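PDB 1ZB1: vacuolar-sorting protein BRO1 from Saccharomyces cerevisiae, which helps sort cargo proteins into multivesicular bodies and recruits the deubiquitinase DOA4 to endosomes; the chain is the Bro1 domain of this longer protein. Local coordinates for residues Y9-L13 against K243-V248; P65-S69 against I132-I136; Y100-Y104 against P170-L174; F159-E164 against T179-A183. All coordinates share one frame; numbering follows the deposited sequence.

Contact 1. Residues Y9-L13 against K243-V248; sequences YLFDL and KWKTTV
Phe-11 lays its ring over the five-membered ring of Trp-244. The two centroids are 3.8 Å apart and the planes are tilted by 13°, a face-to-face stack. Each ring also covers the CB of the other residue, so two CH-pi contacts flank the stack. Phe-11 CG lies anti to its carbonyl carbon (chi1 -68°), which sends the ring from the extended N-terminal segment onto helix 242-269. At the rim of the phenyl ring, CE1 meets Thr-247 CG2 and CE2 meets Val-248 CG2, the latter at 3.8 Å. Leu-13 CD2 comes against the far, six-membered part of the indole, 3.4 Å from Trp-244 CH2. Phe-11 also touches Ile-185 of helix 176-198.

Polar groups cross the contact through water. One water accepts from both Asp-12 N and Trp-244 NE1, the latter at 2.8 Å. A second water lies 2.8 Å from Tyr-9 OH and also bonds Lys-243 O and Thr-247 OG1. A third joins Tyr-9 OH to Lys-243 NZ. The backbone of the N-terminal segment is held from elsewhere: Phe-11 N donates to Glu-189, and Tyr-9 O accepts from Lys-251. The segment is thus fixed to the helical core without regular secondary structure of its own. Across the two segments, aromatic and aliphatic contact does the joining, while water takes up the indole N-H and meets the phenol oxygen.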
# COMPACT_ATOMS: atom_id res chain seq x y z
N TYR A 9 6.73 10.32 5.39
CA TYR A 9 5.96 9.76 6.50
C TYR A 9 5.15 8.58 5.96
O TYR A 9 4.17 8.77 5.24
CB TYR A 9 5.00 10.82 7.05
CG TYR A 9 4.25 10.38 8.28
CD1 TYR A 9 4.72 10.71 9.55
CD2 TYR A 9 3.08 9.64 8.19
CE1 TYR A 9 4.04 10.30 10.70
CE2 TYR A 9 2.38 9.23 9.33
CZ TYR A 9 2.87 9.56 10.58
OH TYR A 9 2.20 9.18 11.71
N LEU A 10 5.56 7.36 6.30
CA LEU A 10 4.87 6.16 5.83
C LEU A 10 4.07 5.47 6.94
O LEU A 10 4.57 5.30 8.06
CB LEU A 10 5.89 5.17 5.25
CG LEU A 10 6.73 5.70 4.08
CD1 LEU A 10 7.71 4.63 3.64
CD2 LEU A 10 5.82 6.11 2.94
N PHE A 11 2.84 5.08 6.63
CA PHE A 11 1.98 4.40 7.59
C PHE A 11 2.53 3.01 7.87
O PHE A 11 2.99 2.32 6.96
CB PHE A 11 0.54 4.29 7.07
CG PHE A 11 -0.19 5.60 6.97
CD1 PHE A 11 0.23 6.71 7.70
CD2 PHE A 11 -1.32 5.72 6.16
CE1 PHE A 11 -0.47 7.92 7.62
CE2 PHE A 11 -2.03 6.92 6.08
CZ PHE A 11 -1.59 8.03 6.81
N ASP A 12 2.48 2.60 9.13
CA ASP A 12 2.98 1.28 9.52
C ASP A 12 1.82 0.28 9.54
O ASP A 12 0.99 0.31 10.45
CB ASP A 12 3.63 1.37 10.91
CG ASP A 12 4.61 0.25 11.16
OD1 ASP A 12 5.66 0.22 10.48
OD2 ASP A 12 4.33 -0.61 12.02
N LEU A 13 1.77 -0.59 8.53
CA LEU A 13 0.70 -1.58 8.45
C LEU A 13 0.99 -2.78 9.36
O LEU A 13 2.15 -3.06 9.69
CB LEU A 13 0.50 -2.03 7.00
CG LEU A 13 0.17 -0.91 6.00
CD1 LEU A 13 -0.13 -1.49 4.63
CD2 LEU A 13 -1.03 -0.11 6.49
N LYS A 243 -4.85 7.55 13.95
CA LYS A 243 -3.92 8.60 13.55
C LYS A 243 -3.85 8.87 12.04
O LYS A 243 -3.52 9.98 11.62
CB LYS A 243 -2.51 8.26 14.04
CG LYS A 243 -2.32 8.34 15.54
CD LYS A 243 -0.96 7.78 15.94
CE LYS A 243 0.17 8.46 15.19
NZ LYS A 243 1.50 7.88 15.55
N TRP A 244 -4.15 7.85 11.23
CA TRP A 244 -4.09 8.00 9.78
C TRP A 244 -5.05 9.02 9.18
O TRP A 244 -4.71 9.70 8.20
CB TRP A 244 -4.34 6.65 9.09
CG TRP A 244 -3.33 5.59 9.40
CD1 TRP A 244 -2.12 5.75 10.01
CD2 TRP A 244 -3.44 4.20 9.08
NE1 TRP A 244 -1.46 4.55 10.08
CE2 TRP A 244 -2.25 3.58 9.52
CE3 TRP A 244 -4.42 3.41 8.47
CZ2 TRP A 244 -2.01 2.21 9.37
CZ3 TRP A 244 -4.19 2.05 8.31
CH2 TRP A 244 -2.99 1.46 8.76
N LYS A 245 -6.24 9.13 9.75
CA LYS A 245 -7.23 10.06 9.22
C LYS A 245 -6.74 11.50 9.10
O LYS A 245 -6.89 12.13 8.05
CB LYS A 245 -8.50 10.01 10.07
CG LYS A 245 -9.71 10.63 9.42
CD LYS A 245 -10.95 10.47 10.28
CE LYS A 245 -12.20 10.93 9.55
NZ LYS A 245 -12.06 12.35 9.13
N THR A 246 -6.15 12.03 10.16
CA THR A 246 -5.68 13.41 10.14
C THR A 246 -4.52 13.64 9.18
O THR A 246 -4.43 14.68 8.54
CB THR A 246 -5.28 13.89 11.56
OG1 THR A 246 -4.18 13.11 12.04
CG2 THR A 246 -6.45 13.74 12.51
N THR A 247 -3.63 12.66 9.07
CA THR A 247 -2.48 12.79 8.19
C THR A 247 -2.86 12.73 6.70
O THR A 247 -2.25 13.41 5.87
CB THR A 247 -1.43 11.71 8.52
OG1 THR A 247 -0.91 11.96 9.83
CG2 THR A 247 -0.29 11.73 7.51
N VAL A 248 -3.87 11.93 6.37
CA VAL A 248 -4.32 11.83 5.00
C VAL A 248 -4.93 13.17 4.58
O VAL A 248 -4.68 13.67 3.48
CB VAL A 248 -5.39 10.70 4.86
CG1 VAL A 248 -6.13 10.84 3.54
CG2 VAL A 248 -4.70 9.33 4.92
O HOH W 1 -0.49 9.79 11.07
O HOH W 2 3.38 9.28 13.95
O HOH W 3 1.16 4.20 11.14

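Contact 2. Residues P65-S69 against I132-I136; sequences PSSLS and IFTQI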
# COMPACT_ATOMS: atom_id res chain seq x y z
N PRO A 65 12.58 -8.72 6.60
CA PRO A 65 11.59 -8.45 5.55
C PRO A 65 11.73 -9.12 4.18
O PRO A 65 10.80 -9.80 3.74
CB PRO A 65 11.60 -6.93 5.46
CG PRO A 65 11.81 -6.53 6.89
CD PRO A 65 12.93 -7.48 7.32
N SER A 66 12.86 -8.93 3.49
CA SER A 66 13.00 -9.55 2.17
C SER A 66 12.98 -11.07 2.22
O SER A 66 12.39 -11.72 1.34
CB SER A 66 14.26 -9.05 1.47
OG SER A 66 14.06 -7.71 1.04
N SER A 67 13.60 -11.65 3.24
CA SER A 67 13.65 -13.09 3.41
C SER A 67 12.26 -13.61 3.82
O SER A 67 11.81 -14.66 3.35
CB SER A 67 14.69 -13.46 4.47
OG SER A 67 14.88 -14.87 4.55
N LEU A 68 11.58 -12.87 4.69
CA LEU A 68 10.23 -13.24 5.15
C LEU A 68 9.28 -13.23 3.95
O LEU A 68 8.43 -14.11 3.80
CB LEU A 68 9.75 -12.23 6.20
CG LEU A 68 8.38 -12.52 6.84
CD1 LEU A 68 8.45 -13.80 7.68
CD2 LEU A 68 7.97 -11.35 7.71
N SER A 69 9.43 -12.22 3.09
CA SER A 69 8.62 -12.08 1.87
C SER A 69 8.80 -13.31 0.98
O SER A 69 7.83 -13.91 0.49
CB SER A 69 9.06 -10.81 1.12
OG SER A 69 8.43 -10.69 -0.14
N ILE A 132 4.22 -6.97 3.95
CA ILE A 132 5.67 -7.12 3.94
C ILE A 132 6.31 -6.24 2.86
O ILE A 132 7.41 -5.71 3.06
CB ILE A 132 6.07 -8.61 3.76
CG1 ILE A 132 5.61 -9.40 4.99
CG2 ILE A 132 7.59 -8.74 3.61
CD1 ILE A 132 5.75 -10.91 4.86
N PHE A 133 5.64 -6.06 1.73
CA PHE A 133 6.20 -5.19 0.70
C PHE A 133 6.30 -3.76 1.26
O PHE A 133 7.26 -3.05 0.96
CB PHE A 133 5.33 -5.18 -0.57
CG PHE A 133 5.62 -6.32 -1.52
CD1 PHE A 133 6.93 -6.55 -1.98
CD2 PHE A 133 4.60 -7.14 -1.98
CE1 PHE A 133 7.20 -7.57 -2.89
CE2 PHE A 133 4.85 -8.17 -2.90
CZ PHE A 133 6.15 -8.39 -3.35
N THR A 134 5.33 -3.33 2.07
CA THR A 134 5.42 -1.98 2.64
C THR A 134 6.53 -1.91 3.69
O THR A 134 7.13 -0.84 3.90
CB THR A 134 4.07 -1.50 3.27
OG1 THR A 134 3.81 -2.21 4.49
CG2 THR A 134 2.92 -1.71 2.29
N GLN A 135 6.83 -3.03 4.34
CA GLN A 135 7.89 -3.04 5.34
C GLN A 135 9.26 -2.97 4.66
O GLN A 135 10.19 -2.35 5.18
CB GLN A 135 7.79 -4.29 6.22
CG GLN A 135 6.48 -4.37 7.00
CD GLN A 135 6.37 -5.62 7.86
OE1 GLN A 135 6.78 -6.70 7.46
NE2 GLN A 135 5.79 -5.46 9.05
N ILE A 136 9.37 -3.59 3.49
CA ILE A 136 10.62 -3.56 2.75
C ILE A 136 10.85 -2.11 2.29
O ILE A 136 11.96 -1.59 2.37
CB ILE A 136 10.58 -4.52 1.52
CG1 ILE A 136 10.48 -5.97 2.00
CG2 ILE A 136 11.85 -4.34 0.66
CD1 ILE A 136 10.28 -7.01 0.88
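Ile-132 is the side chain that fills the close part of this contact. Its CG2 branch, anti to the backbone N, faces Pro-65 O at 3.4 Å and Ser-69 CB at 3.6 Å. Its other branch runs to CD1, which meets Leu-68 CD2 at 3.6 Å. The leucine and isoleucine side chains cross at about a right angle there. Leu-68 CG is anti to its own backbone N (chi1 -177°), and this turns the isobutyl group toward the isoleucine end. One turn further along helix 118-139, Ile-136 puts CG1 against Pro-65 CB at 3.8 Å. No hydrogen bond joins the two segments.

The segments are the first turn of helix 65-86 and a later turn of helix 118-139. They run nearly antiparallel, at 157°, with axes 9.2 Å apart. This is antiparallel helix packing within the largely helical Bro1 domain. Pro-65 sits in the first turn, where its O accepts from Ser-69 N. Loop residues Leu-63 and Leu-15 extend the apolar patch, against Leu-68 and Ile-132 respectively.

The other flank is looser. Exposed Ser-66 brings its OG to 3.8 Å from Ile-136 CD1, a van der Waals contact. Ser-69 OG is 4.3 Å from Phe-133 CE1 and approaches that ring obliquely. The phenylalanine itself packs on Asn-151 and Lys-154 of helix 146-165.

Contact 3. Residues Y100-Y104 against P170-L174; sequences YDAEY and PSVDL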
# COMPACT_ATOMS: atom_id res chain seq x y z
N TYR A 100 -5.55 -14.70 13.07
CA TYR A 100 -6.00 -13.61 13.93
C TYR A 100 -6.14 -12.32 13.13
O TYR A 100 -5.41 -12.10 12.15
CB TYR A 100 -4.99 -13.35 15.06
CG TYR A 100 -4.90 -14.43 16.12
CD1 TYR A 100 -4.18 -15.60 15.90
CD2 TYR A 100 -5.50 -14.25 17.37
CE1 TYR A 100 -4.06 -16.57 16.90
CE2 TYR A 100 -5.39 -15.21 18.37
CZ TYR A 100 -4.67 -16.36 18.14
OH TYR A 100 -4.55 -17.29 19.14
N ASP A 101 -7.06 -11.46 13.53
CA ASP A 101 -7.22 -10.17 12.86
C ASP A 101 -6.00 -9.31 13.21
O ASP A 101 -5.48 -9.40 14.33
CB ASP A 101 -8.48 -9.45 13.34
CG ASP A 101 -9.76 -10.01 12.74
OD1 ASP A 101 -9.68 -10.86 11.83
OD2 ASP A 101 -10.84 -9.58 13.18
N ALA A 102 -5.56 -8.47 12.27
CA ALA A 102 -4.42 -7.58 12.52
C ALA A 102 -4.73 -6.70 13.73
O ALA A 102 -5.86 -6.23 13.90
CB ALA A 102 -4.15 -6.71 11.29
N GLU A 103 -3.73 -6.48 14.58
CA GLU A 103 -3.93 -5.68 15.79
C GLU A 103 -3.45 -4.24 15.66
O GLU A 103 -2.26 -3.96 15.77
CB GLU A 103 -3.23 -6.36 16.97
CG GLU A 103 -3.87 -7.67 17.38
CD GLU A 103 -3.14 -8.36 18.52
OE1 GLU A 103 -3.73 -9.30 19.09
OE2 GLU A 103 -2.00 -7.98 18.84
N TYR A 104 -4.38 -3.32 15.44
CA TYR A 104 -4.02 -1.91 15.32
C TYR A 104 -4.21 -1.22 16.67
O TYR A 104 -3.25 -0.99 17.41
CB TYR A 104 -4.89 -1.19 14.28
CG TYR A 104 -4.78 -1.73 12.88
CD1 TYR A 104 -5.73 -2.61 12.38
CD2 TYR A 104 -3.73 -1.35 12.03
CE1 TYR A 104 -5.66 -3.10 11.09
CE2 TYR A 104 -3.64 -1.84 10.73
CZ TYR A 104 -4.61 -2.71 10.26
OH TYR A 104 -4.56 -3.20 8.98
N PRO A 170 -14.15 -14.20 6.62
CA PRO A 170 -14.68 -14.03 7.97
C PRO A 170 -13.92 -12.92 8.71
O PRO A 170 -14.38 -12.41 9.73
CB PRO A 170 -14.44 -15.40 8.60
CG PRO A 170 -13.16 -15.85 7.92
CD PRO A 170 -13.42 -15.47 6.48
N SER A 171 -12.76 -12.54 8.18
CA SER A 171 -11.94 -11.49 8.81
C SER A 171 -12.18 -10.09 8.27
O SER A 171 -12.27 -9.88 7.05
CB SER A 171 -10.44 -11.81 8.65
OG SER A 171 -9.67 -10.73 9.15
N VAL A 172 -12.26 -9.12 9.18
CA VAL A 172 -12.47 -7.73 8.82
C VAL A 172 -11.35 -7.20 7.93
O VAL A 172 -11.57 -6.32 7.09
CB VAL A 172 -12.59 -6.83 10.09
CG1 VAL A 172 -11.34 -6.96 10.95
CG2 VAL A 172 -12.80 -5.38 9.69
N ASP A 173 -10.15 -7.74 8.11
CA ASP A 173 -8.98 -7.33 7.32
C ASP A 173 -9.17 -7.61 5.84
O ASP A 173 -8.62 -6.89 5.00
CB ASP A 173 -7.73 -8.09 7.77
CG ASP A 173 -7.32 -7.77 9.19
OD1 ASP A 173 -6.97 -8.72 9.94
OD2 ASP A 173 -7.33 -6.58 9.55
N LEU A 174 -9.91 -8.66 5.52
CA LEU A 174 -10.09 -9.03 4.12
C LEU A 174 -11.40 -8.57 3.49
O LEU A 174 -11.77 -9.04 2.41
CB LEU A 174 -9.92 -10.55 3.95
CG LEU A 174 -8.47 -11.06 4.00
CD1 LEU A 174 -7.65 -10.47 2.84
CD2 LEU A 174 -7.84 -10.66 5.33
O HOH W 4 -13.23 -9.88 12.15
O HOH W 5 -8.06 -5.73 12.05
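Asp-173 OD1 accepts a hydrogen bond from the backbone Ala-102 N at 2.7 Å. The bond is nearly straight, with an N-H...O angle of 168°, and uses the syn lone pair of the carboxylate oxygen. Ser-171 OG donates the second bond, to Asp-101 OD1, also at 2.7 Å. This hydroxyl meets the oxygen from above the carboxylate plane, 46° out of it. The same serine OG accepts from Asp-173 N, which makes an ST turn at the start of the short 3-10 segment 172-173. With chi1 at 174°, Ser-171 OG stands opposite its backbone N, which places it between Asp-101 OD1 and Asp-173 N.

Asp-101 OD1 and Asp-173 OD1 are 3.9 Å apart. Lys-16 forms a salt bridge with Asp-173 and a long, weak ion pair with Asp-101, which probably eases the repulsion. Water extends the polar contact: one links Asp-101 OD2 to Val-172 N, and another donates to both Ala-102 O and Asp-173 OD2. Asp-173 OD2 also bonds Tyr-239 OH.

Packing is modest. Val-172 CG1 lies 3.5 Å from Asp-101 OD2, and Ala-102 CB rests 3.6 Å from Asp-173 OD2. The contact joins the loop after strand 97-100 to the connection between helices 146-165 and 176-198. Phe-127 of helix 118-139 touches Asp-173, while Tyr-113 of strand 112-115 touches Asp-101.

Contact 4. Residues F159-E164 against T179-A183; sequences FEYLSE and TRFLA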
# COMPACT_ATOMS: atom_id res chain seq x y z
N PHE A 159 -2.88 -5.71 -2.61
CA PHE A 159 -4.13 -5.33 -1.95
C PHE A 159 -5.29 -5.20 -2.93
O PHE A 159 -6.44 -5.50 -2.60
CB PHE A 159 -3.96 -4.02 -1.19
CG PHE A 159 -3.22 -4.16 0.11
CD1 PHE A 159 -3.65 -5.07 1.08
CD2 PHE A 159 -2.11 -3.35 0.40
CE1 PHE A 159 -3.00 -5.19 2.30
CE2 PHE A 159 -1.45 -3.46 1.63
CZ PHE A 159 -1.90 -4.38 2.58
N GLU A 160 -4.97 -4.75 -4.14
CA GLU A 160 -5.96 -4.59 -5.19
C GLU A 160 -6.53 -5.95 -5.59
O GLU A 160 -7.74 -6.12 -5.71
CB GLU A 160 -5.32 -3.91 -6.41
CG GLU A 160 -6.22 -3.79 -7.62
CD GLU A 160 -5.58 -3.00 -8.74
OE1 GLU A 160 -4.53 -3.45 -9.27
OE2 GLU A 160 -6.11 -1.93 -9.09
N TYR A 161 -5.64 -6.93 -5.78
CA TYR A 161 -6.05 -8.28 -6.15
C TYR A 161 -6.93 -8.88 -5.05
O TYR A 161 -7.92 -9.57 -5.33
CB TYR A 161 -4.83 -9.17 -6.36
CG TYR A 161 -5.16 -10.60 -6.76
CD1 TYR A 161 -5.28 -10.96 -8.10
CD2 TYR A 161 -5.36 -11.58 -5.79
CE1 TYR A 161 -5.59 -12.26 -8.47
CE2 TYR A 161 -5.67 -12.89 -6.14
CZ TYR A 161 -5.78 -13.23 -7.49
OH TYR A 161 -6.06 -14.52 -7.86
N LEU A 162 -6.55 -8.64 -3.80
CA LEU A 162 -7.32 -9.13 -2.67
C LEU A 162 -8.75 -8.55 -2.65
O LEU A 162 -9.72 -9.27 -2.44
CB LEU A 162 -6.61 -8.75 -1.36
CG LEU A 162 -5.37 -9.59 -0.99
CD1 LEU A 162 -4.63 -8.91 0.16
CD2 LEU A 162 -5.79 -11.01 -0.58
N SER A 163 -8.87 -7.24 -2.88
CA SER A 163 -10.19 -6.62 -2.85
C SER A 163 -11.09 -7.09 -3.99
O SER A 163 -12.30 -7.18 -3.83
CB SER A 163 -10.08 -5.09 -2.90
OG SER A 163 -9.66 -4.65 -4.17
N GLU A 164 -10.49 -7.40 -5.13
CA GLU A 164 -11.27 -7.85 -6.28
C GLU A 164 -11.49 -9.36 -6.37
O GLU A 164 -12.37 -9.81 -7.11
CB GLU A 164 -10.61 -7.37 -7.58
CG GLU A 164 -10.33 -5.88 -7.61
CD GLU A 164 -9.76 -5.42 -8.94
OE1 GLU A 164 -8.96 -6.16 -9.54
OE2 GLU A 164 -10.11 -4.30 -9.37
N THR A 179 -9.45 -3.69 1.98
CA THR A 179 -8.25 -3.97 1.21
C THR A 179 -8.13 -2.93 0.10
O THR A 179 -7.03 -2.60 -0.35
CB THR A 179 -8.26 -5.40 0.62
OG1 THR A 179 -9.56 -5.71 0.10
CG2 THR A 179 -7.86 -6.41 1.70
N ARG A 180 -9.26 -2.39 -0.35
CA ARG A 180 -9.24 -1.35 -1.38
C ARG A 180 -8.61 -0.09 -0.76
O ARG A 180 -7.80 0.60 -1.39
CB ARG A 180 -10.67 -1.04 -1.84
CG ARG A 180 -10.78 0.06 -2.89
CD ARG A 180 -10.97 -0.53 -4.28
NE ARG A 180 -9.71 -0.74 -4.98
CZ ARG A 180 -9.56 -1.55 -6.01
NH1 ARG A 180 -10.59 -2.25 -6.48
NH2 ARG A 180 -8.37 -1.66 -6.60
N PHE A 181 -8.99 0.19 0.49
CA PHE A 181 -8.46 1.34 1.22
C PHE A 181 -6.94 1.18 1.34
O PHE A 181 -6.18 2.11 1.06
CB PHE A 181 -9.11 1.41 2.62
CG PHE A 181 -8.48 2.40 3.56
CD1 PHE A 181 -8.45 3.76 3.26
CD2 PHE A 181 -7.90 1.97 4.75
CE1 PHE A 181 -7.87 4.68 4.14
CE2 PHE A 181 -7.32 2.87 5.64
CZ PHE A 181 -7.30 4.23 5.33
N LEU A 182 -6.50 -0.00 1.76
CA LEU A 182 -5.08 -0.26 1.90
C LEU A 182 -4.35 -0.09 0.55
O LEU A 182 -3.23 0.44 0.50
CB LEU A 182 -4.86 -1.67 2.46
CG LEU A 182 -4.51 -1.82 3.95
CD1 LEU A 182 -4.92 -0.59 4.74
CD2 LEU A 182 -5.16 -3.08 4.51
N ALA A 183 -4.98 -0.53 -0.53
CA ALA A 183 -4.38 -0.40 -1.86
C ALA A 183 -4.23 1.09 -2.22
O ALA A 183 -3.20 1.50 -2.76
CB ALA A 183 -5.25 -1.09 -2.90
O HOH W 6 -10.17 -8.44 0.15
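The two short helical segments run nearly antiparallel, at 159°, and their axes approach to 7.9 Å. They belong to consecutive helices, 146-165 and 176-198, which form a helical hairpin in the Bro1 domain. The backbones come nearest at two places. Phe-159 and Ala-183 have CA atoms 4.9 Å apart, and Ser-163 lies beside Thr-179 one turn further on.

Small side chains allow this closeness. Ala-183 CB touches Phe-159 CB at 3.6 Å. Thr-179 OG1 comes against Ser-163 CB, and a water lies between the same OG1 and Leu-162 O, although its bond to the carbonyl is weak. The Phe-159 ring lies across Leu-182. Leu-182 CB sits above the ring centre, 3.6 Å from the centroid and only 5° off the normal, a clear CH-pi contact. Leu-182 CD2 continues to Phe-159 CE1. Phe-159 also packs on Ala-130 of helix 118-139.

Charged groups gather along another flank. Arg-180 bends at chi2 and chi3, which brings its guanidinium back over the neighbouring helix. It forms a salt-bridge network with Glu-160 and Glu-164. NH2 is 3.4 Å from Glu-160 OE2, while NH1 is 3.6 Å from Glu-164 OE2. Both carboxylates are turned nearly perpendicular to the guanidinium plane. Ser-163 OG lies over one guanidinium face but does not bond to it. The hydroxyl instead donates to Glu-160 O at 2.9 Å, and Glu-164 N reaches that oxygen from the same face of the carbonyl plane.

From the N terminus, residues 9-13 are met by helix 242-269 in contact 1, which closes the longest loop. The other three contacts nest inside it. Contact 2 is the first to close, joining helix 65-86 to helix 118-139. Contact 3 opens in the loop after strand 97-100, before contact 2 has closed, so these two cross. It closes at 170-174, in the connection between helices 146-165 and 176-198. Contact 4 opens after contact 2 has closed. It crosses contact 3 and ties those two helices together. Leu-13 of contact 1 touches Thr-134 of contact 2 and Phe-159 of contact 4. Trp-244 packs on Tyr-104 of contact 3.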